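Local coordinates for PTS EIIA type-4 domain-containing protein (Streptococcus agalactiae NEM316, PDB 4TKZ) that probably serves as an EIIA component of a sugar phosphotransferase system, passing on phosphoryl groups during carbohydrate uptake, at residues M1-I6 against Q49-D54; Q27-G32 against I53-I58; N42-A47 against F70-A75; K84-S89 against D111-V116. All coordinates share one frame; numbering follows the deposited sequence.

Contact 1. Residues M1-I6 against Q49-D54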
# COMPACT_ATOMS: atom_id res chain seq x y z
N MET A 1 -22.56 1.78 -11.01
CA MET A 1 -21.16 1.99 -10.68
C MET A 1 -20.79 1.28 -9.38
O MET A 1 -21.65 1.03 -8.53
CB MET A 1 -20.86 3.48 -10.55
CG MET A 1 -21.35 4.12 -9.25
SD MET A 1 -23.12 4.47 -9.15
CE MET A 1 -23.28 5.74 -10.41
N ILE A 2 -19.51 0.95 -9.23
CA ILE A 2 -18.98 0.52 -7.94
C ILE A 2 -18.09 1.62 -7.41
O ILE A 2 -17.07 1.95 -8.03
CB ILE A 2 -18.18 -0.79 -8.06
CG1 ILE A 2 -19.11 -1.95 -8.44
CG2 ILE A 2 -17.46 -1.10 -6.75
CD1 ILE A 2 -18.40 -3.17 -9.03
N LYS A 3 -18.47 2.23 -6.29
CA LYS A 3 -17.67 3.31 -5.71
C LYS A 3 -16.51 2.75 -4.88
O LYS A 3 -16.69 1.81 -4.10
CB LYS A 3 -18.54 4.24 -4.86
CG LYS A 3 -17.75 5.40 -4.26
CD LYS A 3 -18.63 6.40 -3.54
CE LYS A 3 -17.78 7.45 -2.85
NZ LYS A 3 -18.58 8.65 -2.47
N ILE A 4 -15.32 3.32 -5.07
CA ILE A 4 -14.12 2.88 -4.35
C ILE A 4 -13.75 3.89 -3.28
O ILE A 4 -13.54 5.07 -3.59
CB ILE A 4 -12.94 2.70 -5.34
CG1 ILE A 4 -13.26 1.61 -6.34
CG2 ILE A 4 -11.64 2.35 -4.60
CD1 ILE A 4 -12.25 1.49 -7.47
N ILE A 5 -13.68 3.44 -2.03
CA ILE A 5 -13.34 4.34 -0.94
C ILE A 5 -12.09 3.84 -0.24
O ILE A 5 -12.03 2.69 0.22
CB ILE A 5 -14.49 4.43 0.07
CG1 ILE A 5 -15.78 4.85 -0.63
CG2 ILE A 5 -14.16 5.42 1.19
CD1 ILE A 5 -17.00 4.94 0.32
N ILE A 6 -11.09 4.71 -0.16
CA ILE A 6 -9.84 4.39 0.49
C ILE A 6 -9.76 5.05 1.86
O ILE A 6 -9.78 6.29 1.97
CB ILE A 6 -8.65 4.87 -0.35
CG1 ILE A 6 -8.70 4.27 -1.76
CG2 ILE A 6 -7.32 4.50 0.32
CD1 ILE A 6 -7.64 4.86 -2.71
N GLN A 49 -19.90 7.45 6.34
CA GLN A 49 -21.34 7.56 6.15
C GLN A 49 -21.69 8.52 5.03
O GLN A 49 -22.51 8.21 4.16
CB GLN A 49 -22.02 8.08 7.42
CG GLN A 49 -22.07 7.15 8.59
CD GLN A 49 -22.77 7.80 9.76
OE1 GLN A 49 -22.22 7.90 10.85
NE2 GLN A 49 -23.98 8.29 9.52
N ARG A 50 -21.06 9.69 5.06
CA ARG A 50 -21.30 10.70 4.05
C ARG A 50 -20.98 10.18 2.64
O ARG A 50 -21.72 10.46 1.69
CB ARG A 50 -20.50 11.96 4.37
CG ARG A 50 -20.74 13.11 3.40
CD ARG A 50 -20.09 14.40 3.90
NE ARG A 50 -19.99 15.39 2.83
CZ ARG A 50 -19.50 16.62 2.98
NH1 ARG A 50 -19.05 17.01 4.16
NH2 ARG A 50 -19.45 17.44 1.95
N GLU A 51 -19.90 9.41 2.51
CA GLU A 51 -19.50 8.94 1.19
C GLU A 51 -20.41 7.84 0.64
O GLU A 51 -20.47 7.64 -0.56
CB GLU A 51 -18.03 8.47 1.19
CG GLU A 51 -17.03 9.57 1.52
CD GLU A 51 -16.97 10.66 0.45
OE1 GLU A 51 -17.35 10.40 -0.72
OE2 GLU A 51 -16.55 11.79 0.79
N VAL A 52 -21.14 7.15 1.52
CA VAL A 52 -21.96 6.02 1.06
C VAL A 52 -23.46 6.31 0.90
O VAL A 52 -24.19 5.45 0.41
CB VAL A 52 -21.80 4.76 1.96
CG1 VAL A 52 -20.35 4.36 2.06
CG2 VAL A 52 -22.38 4.99 3.35
N ILE A 53 -23.91 7.50 1.29
CA ILE A 53 -25.34 7.86 1.26
C ILE A 53 -26.05 7.38 -0.00
O ILE A 53 -27.07 6.69 0.06
CB ILE A 53 -25.55 9.39 1.33
CG1 ILE A 53 -24.93 9.97 2.60
CG2 ILE A 53 -27.05 9.74 1.23
CD1 ILE A 53 -24.91 11.49 2.64
N ASP A 54 -25.48 7.73 -1.15
CA ASP A 54 -26.17 7.55 -2.42
C ASP A 54 -25.57 6.45 -3.29
O ASP A 54 -25.73 6.47 -4.52
CB ASP A 54 -26.19 8.87 -3.17
CG ASP A 54 -26.93 9.95 -2.42
OD1 ASP A 54 -28.16 9.83 -2.31
OD2 ASP A 54 -26.29 10.91 -1.94
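Two torsion patterns bring Lys-3 and Glu-51 together. Lys-3 sets CG anti to its backbone N (chi1 -178°) and stays extended along its whole length, so its ammonium reaches straight across to the last turn of the helix. Glu-51 does the reverse: its chain folds at chi2 (-66°), which turns the carboxylate back to the approaching amine, and the two side chains meet at about a right angle. NZ of Lys-3 is gripped twice by this one residue. It forms a salt bridge of 2.8 Å with Glu-51 OE1, coming to the anti lone pair, the one pointing away from the other carboxylate oxygen. It also donates to the backbone O of Glu-51 at 2.9 Å, where it lies in the carbonyl plane on a lone pair, with a C=O...N angle of 124°. Lys-3 is buried, and the combined negative character of carboxylate and carbonyl would be expected to favour its charged form. Beside this polar pair, Ile-5 places its CD1 against Glu-51 CB and the CG1 methyl of Val-52, 3.8 Å from each. Lys-3 and Ile-5 thus face helix 41-52, while Ile-4 and Ile-6 turn to helix 93-102 on the other side of the sheet. Strand 3-9 itself runs between strands 30-35 and 57-62; Glu-51 also touches Val-31 of the former and Val-52 touches Ile-58 of the latter, so the end of the helix lies across three neighbouring strands.

Contact 2. Residues Q27-G32 against I53-I58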
# COMPACT_ATOMS: atom_id res chain seq x y z
N GLN A 27 -10.05 9.41 -11.82
CA GLN A 27 -11.09 8.40 -11.94
C GLN A 27 -12.36 8.91 -11.31
O GLN A 27 -12.30 9.75 -10.41
CB GLN A 27 -10.64 7.12 -11.23
CG GLN A 27 -9.34 6.55 -11.76
CD GLN A 27 -9.45 6.11 -13.21
OE1 GLN A 27 -10.40 5.43 -13.59
NE2 GLN A 27 -8.48 6.50 -14.02
N GLU A 28 -13.51 8.43 -11.78
CA GLU A 28 -14.80 8.75 -11.15
C GLU A 28 -15.06 7.84 -9.97
O GLU A 28 -14.62 6.69 -9.97
CB GLU A 28 -15.95 8.60 -12.15
CG GLU A 28 -15.79 9.38 -13.44
CD GLU A 28 -16.41 8.68 -14.64
OE1 GLU A 28 -17.47 8.03 -14.46
OE2 GLU A 28 -15.83 8.76 -15.74
N TYR A 29 -15.80 8.33 -8.98
CA TYR A 29 -16.24 7.49 -7.88
C TYR A 29 -15.10 6.79 -7.16
O TYR A 29 -15.17 5.59 -6.86
CB TYR A 29 -17.25 6.47 -8.40
CG TYR A 29 -18.39 7.14 -9.11
CD1 TYR A 29 -19.26 7.98 -8.42
CD2 TYR A 29 -18.60 6.96 -10.48
CE1 TYR A 29 -20.30 8.60 -9.06
CE2 TYR A 29 -19.64 7.59 -11.12
CZ TYR A 29 -20.49 8.41 -10.40
OH TYR A 29 -21.54 9.04 -11.02
N VAL A 30 -14.04 7.54 -6.89
CA VAL A 30 -12.93 7.04 -6.10
C VAL A 30 -12.56 8.15 -5.13
O VAL A 30 -12.15 9.23 -5.55
CB VAL A 30 -11.70 6.70 -6.99
CG1 VAL A 30 -10.53 6.28 -6.13
CG2 VAL A 30 -12.05 5.62 -8.00
N VAL A 31 -12.73 7.90 -3.83
CA VAL A 31 -12.43 8.91 -2.82
C VAL A 31 -11.50 8.40 -1.74
O VAL A 31 -11.43 7.19 -1.47
CB VAL A 31 -13.72 9.45 -2.14
CG1 VAL A 31 -14.71 9.93 -3.18
CG2 VAL A 31 -14.35 8.37 -1.30
N GLY A 32 -10.80 9.33 -1.11
CA GLY A 32 -9.93 8.97 -0.00
C GLY A 32 -10.39 9.64 1.27
O GLY A 32 -10.82 10.80 1.25
N ILE A 53 -23.91 7.50 1.29
CA ILE A 53 -25.34 7.86 1.26
C ILE A 53 -26.05 7.38 -0.00
O ILE A 53 -27.07 6.69 0.06
CB ILE A 53 -25.55 9.39 1.33
CG1 ILE A 53 -24.93 9.97 2.60
CG2 ILE A 53 -27.05 9.74 1.23
CD1 ILE A 53 -24.91 11.49 2.64
N ASP A 54 -25.48 7.73 -1.15
CA ASP A 54 -26.17 7.55 -2.42
C ASP A 54 -25.57 6.45 -3.29
O ASP A 54 -25.73 6.47 -4.52
CB ASP A 54 -26.19 8.87 -3.17
CG ASP A 54 -26.93 9.95 -2.42
OD1 ASP A 54 -28.16 9.83 -2.31
OD2 ASP A 54 -26.29 10.91 -1.94
N PHE A 55 -24.88 5.50 -2.67
CA PHE A 55 -24.28 4.40 -3.42
C PHE A 55 -24.73 3.03 -2.89
O PHE A 55 -24.94 2.86 -1.69
CB PHE A 55 -22.76 4.55 -3.47
CG PHE A 55 -22.30 5.77 -4.23
CD1 PHE A 55 -22.20 7.00 -3.59
CD2 PHE A 55 -21.99 5.69 -5.58
CE1 PHE A 55 -21.80 8.12 -4.27
CE2 PHE A 55 -21.58 6.81 -6.27
CZ PHE A 55 -21.48 8.03 -5.61
N LYS A 56 -24.89 2.07 -3.80
CA LYS A 56 -25.43 0.77 -3.45
C LYS A 56 -24.35 -0.31 -3.45
O LYS A 56 -24.41 -1.27 -2.67
CB LYS A 56 -26.55 0.42 -4.43
CG LYS A 56 -27.10 -1.00 -4.34
CD LYS A 56 -28.14 -1.22 -5.45
CE LYS A 56 -28.63 -2.65 -5.51
NZ LYS A 56 -29.54 -2.87 -6.68
N GLU A 57 -23.35 -0.13 -4.32
CA GLU A 57 -22.24 -1.06 -4.47
C GLU A 57 -20.95 -0.33 -4.14
O GLU A 57 -20.55 0.58 -4.87
CB GLU A 57 -22.19 -1.58 -5.90
CG GLU A 57 -23.50 -2.19 -6.39
CD GLU A 57 -23.75 -3.58 -5.83
OE1 GLU A 57 -22.82 -4.16 -5.23
OE2 GLU A 57 -24.88 -4.10 -6.01
N ILE A 58 -20.31 -0.71 -3.04
CA ILE A 58 -19.19 0.05 -2.49
C ILE A 58 -18.02 -0.84 -2.07
O ILE A 58 -18.19 -1.81 -1.31
CB ILE A 58 -19.63 0.90 -1.27
CG1 ILE A 58 -20.67 1.93 -1.70
CG2 ILE A 58 -18.44 1.62 -0.63
CD1 ILE A 58 -21.81 2.07 -0.71
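The rings of Tyr-29 and Phe-55 meet obliquely, their planes turned 69° from each other and their centroids 5.5 Å apart. One side of each ring does the touching: CD1 and CE1 of Tyr-29 face CE2 and CZ of Phe-55, the shortest approach being 3.4 Å between Tyr-29 CD1 and Phe-55 CE2. Tyr-29 CE1 lies in the plane of the phenylalanine ring, 3.6 Å from Phe-55 CE2. No hydrogen bond joins the segments, so the contact is purely van der Waals. Tyr-29 has positive backbone angles (phi 56°, psi 44°), a left-handed helical backbone conformation just before strand 30-35. Phe-55 likewise stands in the loop just before strand 57-62. The two side chains meet over the start of the intervening strand 3-9, where Lys-3 packs on Phe-55 and Met-1 touches both rings. The pair therefore spans the start of the central strand at the N-terminal end of the sheet, near the surface. Such a bridge between the two strands that flank strand 3-9 fits the 2-1-3-4 strand order of this parallel, doubly wound alpha/beta fold.

Contact 3. Residues N42-A47 against F70-A75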
# COMPACT_ATOMS: atom_id res chain seq x y z
N ASN A 42 -14.84 8.35 15.51
CA ASN A 42 -16.14 8.84 15.05
C ASN A 42 -16.01 9.75 13.82
O ASN A 42 -16.88 9.75 12.94
CB ASN A 42 -16.91 9.54 16.18
CG ASN A 42 -18.38 9.75 15.84
OD1 ASN A 42 -18.80 10.86 15.50
ND2 ASN A 42 -19.16 8.68 15.90
N ASP A 43 -14.91 10.50 13.74
CA ASP A 43 -14.67 11.38 12.60
C ASP A 43 -14.60 10.57 11.30
O ASP A 43 -15.17 10.96 10.27
CB ASP A 43 -13.36 12.15 12.77
CG ASP A 43 -13.45 13.22 13.84
OD1 ASP A 43 -14.57 13.70 14.10
OD2 ASP A 43 -12.39 13.57 14.40
N VAL A 44 -13.91 9.43 11.37
CA VAL A 44 -13.85 8.50 10.25
C VAL A 44 -15.23 7.94 9.93
O VAL A 44 -15.60 7.83 8.76
CB VAL A 44 -12.92 7.31 10.57
CG1 VAL A 44 -12.82 6.39 9.36
CG2 VAL A 44 -11.55 7.81 10.94
N ARG A 45 -15.99 7.60 10.97
CA ARG A 45 -17.32 7.06 10.76
C ARG A 45 -18.22 8.07 10.06
O ARG A 45 -18.96 7.70 9.15
CB ARG A 45 -17.97 6.65 12.09
CG ARG A 45 -19.38 6.11 11.93
CD ARG A 45 -19.84 5.49 13.23
NE ARG A 45 -21.27 5.23 13.24
CZ ARG A 45 -21.82 4.03 13.07
NH1 ARG A 45 -23.14 3.90 13.11
NH2 ARG A 45 -21.05 2.97 12.88
N VAL A 46 -18.13 9.33 10.48
CA VAL A 46 -18.95 10.40 9.91
C VAL A 46 -18.61 10.57 8.44
O VAL A 46 -19.49 10.67 7.58
CB VAL A 46 -18.72 11.74 10.65
CG1 VAL A 46 -19.26 12.91 9.84
CG2 VAL A 46 -19.42 11.70 12.01
N ALA A 47 -17.31 10.60 8.16
CA ALA A 47 -16.84 10.75 6.79
C ALA A 47 -17.33 9.61 5.90
O ALA A 47 -17.81 9.83 4.78
CB ALA A 47 -15.33 10.87 6.75
N PHE A 70 -10.14 0.17 9.24
CA PHE A 70 -10.76 -1.11 8.93
C PHE A 70 -11.93 -1.34 9.90
O PHE A 70 -13.03 -1.71 9.48
CB PHE A 70 -9.74 -2.25 9.08
CG PHE A 70 -10.33 -3.61 8.88
CD1 PHE A 70 -10.48 -4.14 7.60
CD2 PHE A 70 -10.74 -4.36 9.97
CE1 PHE A 70 -11.02 -5.40 7.42
CE2 PHE A 70 -11.28 -5.63 9.80
CZ PHE A 70 -11.43 -6.15 8.53
N ASN A 71 -11.69 -1.09 11.18
CA ASN A 71 -12.73 -1.32 12.20
C ASN A 71 -13.99 -0.48 11.98
O ASN A 71 -15.12 -1.00 12.04
CB ASN A 71 -12.16 -1.06 13.60
CG ASN A 71 -11.12 -2.09 14.02
OD1 ASN A 71 -10.98 -3.15 13.41
ND2 ASN A 71 -10.39 -1.77 15.08
N VAL A 72 -13.81 0.81 11.75
CA VAL A 72 -14.93 1.70 11.44
C VAL A 72 -15.64 1.27 10.16
O VAL A 72 -16.86 1.28 10.10
CB VAL A 72 -14.47 3.16 11.30
CG1 VAL A 72 -15.52 4.00 10.59
CG2 VAL A 72 -14.15 3.76 12.66
N SER A 73 -14.88 0.92 9.12
CA SER A 73 -15.49 0.53 7.86
C SER A 73 -16.29 -0.77 7.99
O SER A 73 -17.40 -0.88 7.46
CB SER A 73 -14.42 0.41 6.77
OG SER A 73 -13.73 1.63 6.64
N SER A 74 -15.71 -1.75 8.68
CA SER A 74 -16.35 -3.04 8.87
C SER A 74 -17.66 -2.92 9.65
O SER A 74 -18.65 -3.55 9.30
CB SER A 74 -15.41 -3.99 9.61
OG SER A 74 -14.31 -4.35 8.79
N ALA A 75 -17.64 -2.09 10.69
CA ALA A 75 -18.81 -1.90 11.56
C ALA A 75 -19.97 -1.27 10.81
O ALA A 75 -21.13 -1.61 11.04
CB ALA A 75 -18.44 -1.02 12.75
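Val-72 has the most surface buried here, because its CG1 methyl is pressed against the backbone of Arg-45 on the facing helix: Arg-45 CA is 3.6 Å from Val-72 CG1. The same methyl is 3.7 Å from Arg-45 N and 3.9 Å from Arg-45 CB, so one branch covers N, CA and CB of a single residue. With CG1 anti to the backbone N (chi1 163°), Val-72 points this methyl straight at the neighbour, and it lies directly on main-chain atoms, with the CA atoms of Arg-45 and Val-72 5.9 Å apart. Helices 41-52 and 68-76 lie on the same face of the parallel sheet and pack side by side there, each of them the connecting helix of a beta-alpha-beta crossover in the alpha/beta fold. Arg-45 contributes its backbone and CB, while its extended chain carries the guanidinium past the contact to a salt bridge between NH1 and the carboxylate of Glu-79. Val-44 supplies the inner part of the interface: its CG1 lies 3.8 Å from Val-72 CG1, the two side chains crossing at a slant, and it also rests on Phe-35 of strand 30-35. On the far side of helix 68-76 from this seam, Ser-74 packs on Phe-127 of the second subunit and donates from OG to the backbone O of Phe-70 at 3.0 Å, an oxygen that also accepts from Ser-74 N.

Contact 4. Residues K84-S89 against D111-V116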
# COMPACT_ATOMS: atom_id res chain seq x y z
N LYS A 84 -24.45 -2.89 -0.68
CA LYS A 84 -23.43 -3.92 -0.68
C LYS A 84 -22.08 -3.25 -0.43
O LYS A 84 -21.57 -2.55 -1.30
CB LYS A 84 -23.43 -4.69 -2.00
CG LYS A 84 -24.65 -5.58 -2.18
CD LYS A 84 -24.63 -6.75 -1.20
CE LYS A 84 -26.01 -7.38 -1.03
NZ LYS A 84 -26.89 -6.58 -0.12
N ILE A 85 -21.54 -3.43 0.77
CA ILE A 85 -20.28 -2.80 1.13
C ILE A 85 -19.24 -3.87 1.46
O ILE A 85 -19.39 -4.61 2.43
CB ILE A 85 -20.44 -1.85 2.33
CG1 ILE A 85 -21.47 -0.76 2.01
CG2 ILE A 85 -19.10 -1.22 2.70
CD1 ILE A 85 -21.94 0.05 3.22
N LYS A 86 -18.20 -3.96 0.63
CA LYS A 86 -17.10 -4.87 0.89
C LYS A 86 -15.95 -4.09 1.53
O LYS A 86 -15.62 -2.98 1.10
CB LYS A 86 -16.63 -5.53 -0.41
CG LYS A 86 -17.60 -6.58 -0.95
CD LYS A 86 -17.62 -7.81 -0.04
CE LYS A 86 -18.26 -9.01 -0.73
NZ LYS A 86 -18.71 -10.07 0.22
N VAL A 87 -15.34 -4.67 2.55
CA VAL A 87 -14.25 -4.02 3.27
C VAL A 87 -13.01 -4.90 3.24
O VAL A 87 -13.00 -6.00 3.79
CB VAL A 87 -14.63 -3.76 4.74
CG1 VAL A 87 -13.49 -3.07 5.49
CG2 VAL A 87 -15.92 -2.92 4.81
N LEU A 88 -11.95 -4.41 2.58
CA LEU A 88 -10.69 -5.15 2.55
C LEU A 88 -9.62 -4.44 3.38
O LEU A 88 -9.61 -3.21 3.47
CB LEU A 88 -10.17 -5.30 1.11
CG LEU A 88 -11.11 -5.82 0.03
CD1 LEU A 88 -10.33 -6.09 -1.28
CD2 LEU A 88 -11.84 -7.06 0.50
N SER A 89 -8.72 -5.22 3.99
CA SER A 89 -7.48 -4.69 4.54
C SER A 89 -6.34 -5.09 3.60
O SER A 89 -6.55 -5.86 2.66
CB SER A 89 -7.21 -5.24 5.93
OG SER A 89 -7.07 -6.65 5.91
N ASP A 111 -18.86 -9.62 -7.01
CA ASP A 111 -18.24 -10.35 -8.11
C ASP A 111 -16.90 -9.74 -8.50
O ASP A 111 -16.17 -10.29 -9.31
CB ASP A 111 -19.20 -10.40 -9.30
CG ASP A 111 -20.55 -10.99 -8.93
OD1 ASP A 111 -20.57 -11.96 -8.14
OD2 ASP A 111 -21.59 -10.48 -9.40
N LEU A 112 -16.58 -8.60 -7.89
CA LEU A 112 -15.32 -7.90 -8.17
C LEU A 112 -14.24 -8.20 -7.12
O LEU A 112 -13.06 -8.23 -7.44
CB LEU A 112 -15.55 -6.39 -8.27
CG LEU A 112 -14.33 -5.46 -8.24
CD1 LEU A 112 -13.52 -5.59 -9.53
CD2 LEU A 112 -14.73 -4.02 -7.98
N VAL A 113 -14.65 -8.44 -5.88
CA VAL A 113 -13.68 -8.59 -4.78
C VAL A 113 -12.71 -9.76 -4.91
O VAL A 113 -11.56 -9.65 -4.49
CB VAL A 113 -14.37 -8.70 -3.39
CG1 VAL A 113 -14.85 -7.34 -2.95
CG2 VAL A 113 -15.50 -9.71 -3.42
N ASP A 114 -13.17 -10.86 -5.49
CA ASP A 114 -12.32 -12.05 -5.61
C ASP A 114 -11.14 -11.80 -6.55
O ASP A 114 -10.03 -12.27 -6.31
CB ASP A 114 -13.15 -13.25 -6.06
CG ASP A 114 -14.19 -13.65 -5.02
OD1 ASP A 114 -13.90 -13.50 -3.81
OD2 ASP A 114 -15.29 -14.09 -5.40
N LYS A 115 -11.38 -11.05 -7.61
CA LYS A 115 -10.33 -10.68 -8.55
C LYS A 115 -9.37 -9.68 -7.90
O LYS A 115 -8.16 -9.72 -8.12
CB LYS A 115 -10.96 -10.06 -9.79
CG LYS A 115 -10.02 -9.85 -10.94
CD LYS A 115 -10.82 -9.76 -12.23
CE LYS A 115 -11.87 -10.87 -12.28
NZ LYS A 115 -12.78 -10.74 -13.46
N VAL A 116 -9.92 -8.78 -7.08
CA VAL A 116 -9.13 -7.75 -6.43
C VAL A 116 -8.18 -8.37 -5.41
O VAL A 116 -7.01 -8.01 -5.32
CB VAL A 116 -10.04 -6.69 -5.77
CG1 VAL A 116 -9.26 -5.81 -4.82
CG2 VAL A 116 -10.73 -5.85 -6.84
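Lys-86 and Val-113 mark the closest backbone approach, with 7.6 Å between their CA atoms, where strand 84-89 passes the first turns of helix 110-122. The two chains advance in broadly the same direction. The strand is extended throughout, so Lys-86 and Leu-88 face the helix and Val-87 points away from it; the helix, whose Val-116 N bonds to Leu-112 O at 3.2 Å, brings Val-113 and Val-116 round to the same side. Lys-86 folds at chi2 (-69°), which lays its aliphatic part across Val-113, the two side chains crossing at about a right angle: its CG is 3.5 Å from Val-113 CG1, tighter than usual for carbon atoms, and its CE is 3.9 Å from Val-113 CG2. No hydrogen bond crosses between the segments. Strand 84-89 is, within this chain, an edge strand of the parallel alpha/beta sheet, with helix 110-122 covering the face opposite helix 68-76, on which Val-87 packs. At that edge Leu-88 and Ser-89 pair antiparallel with a strand of the second subunit, continuing the sheet across the subunit interface, an arrangement consistent with the strand exchange of mannose-type EIIA domains. Further along, Leu-88 CD1 meets Val-116 CG1 at 3.7 Å, and both side chains also touch Met-95 of helix 93-102. The polar end of Lys-86 leaves the apolar packing altogether, its NZ hydrogen-bonding to Ser-128 OG of the second subunit, with a long, weak ion pair to Asp-110 as well.

Contacts 1, 3 and 4 are buried, whereas contact 2 lies near the surface at the N-terminal ends of the strands. Contacts 1 and 3 share helix 41-52, one fastening it to strand 3-9 and the other to helix 68-76; contact 4 joins the far edge of the same sheet to a helix on the opposite face. Contact 2 sits about 3 Å, centre to centre, from contact 1, and between them Ile-4 N lies 2.9 Å from Tyr-29 O, a probable hydrogen bond. Only contact 1 has a salt bridge across its segments; contacts 2, 3 and 4 rely on apolar packing, aromatic in contact 2 and aliphatic in the others. Contacts 3 and 4 both neighbour the second subunit.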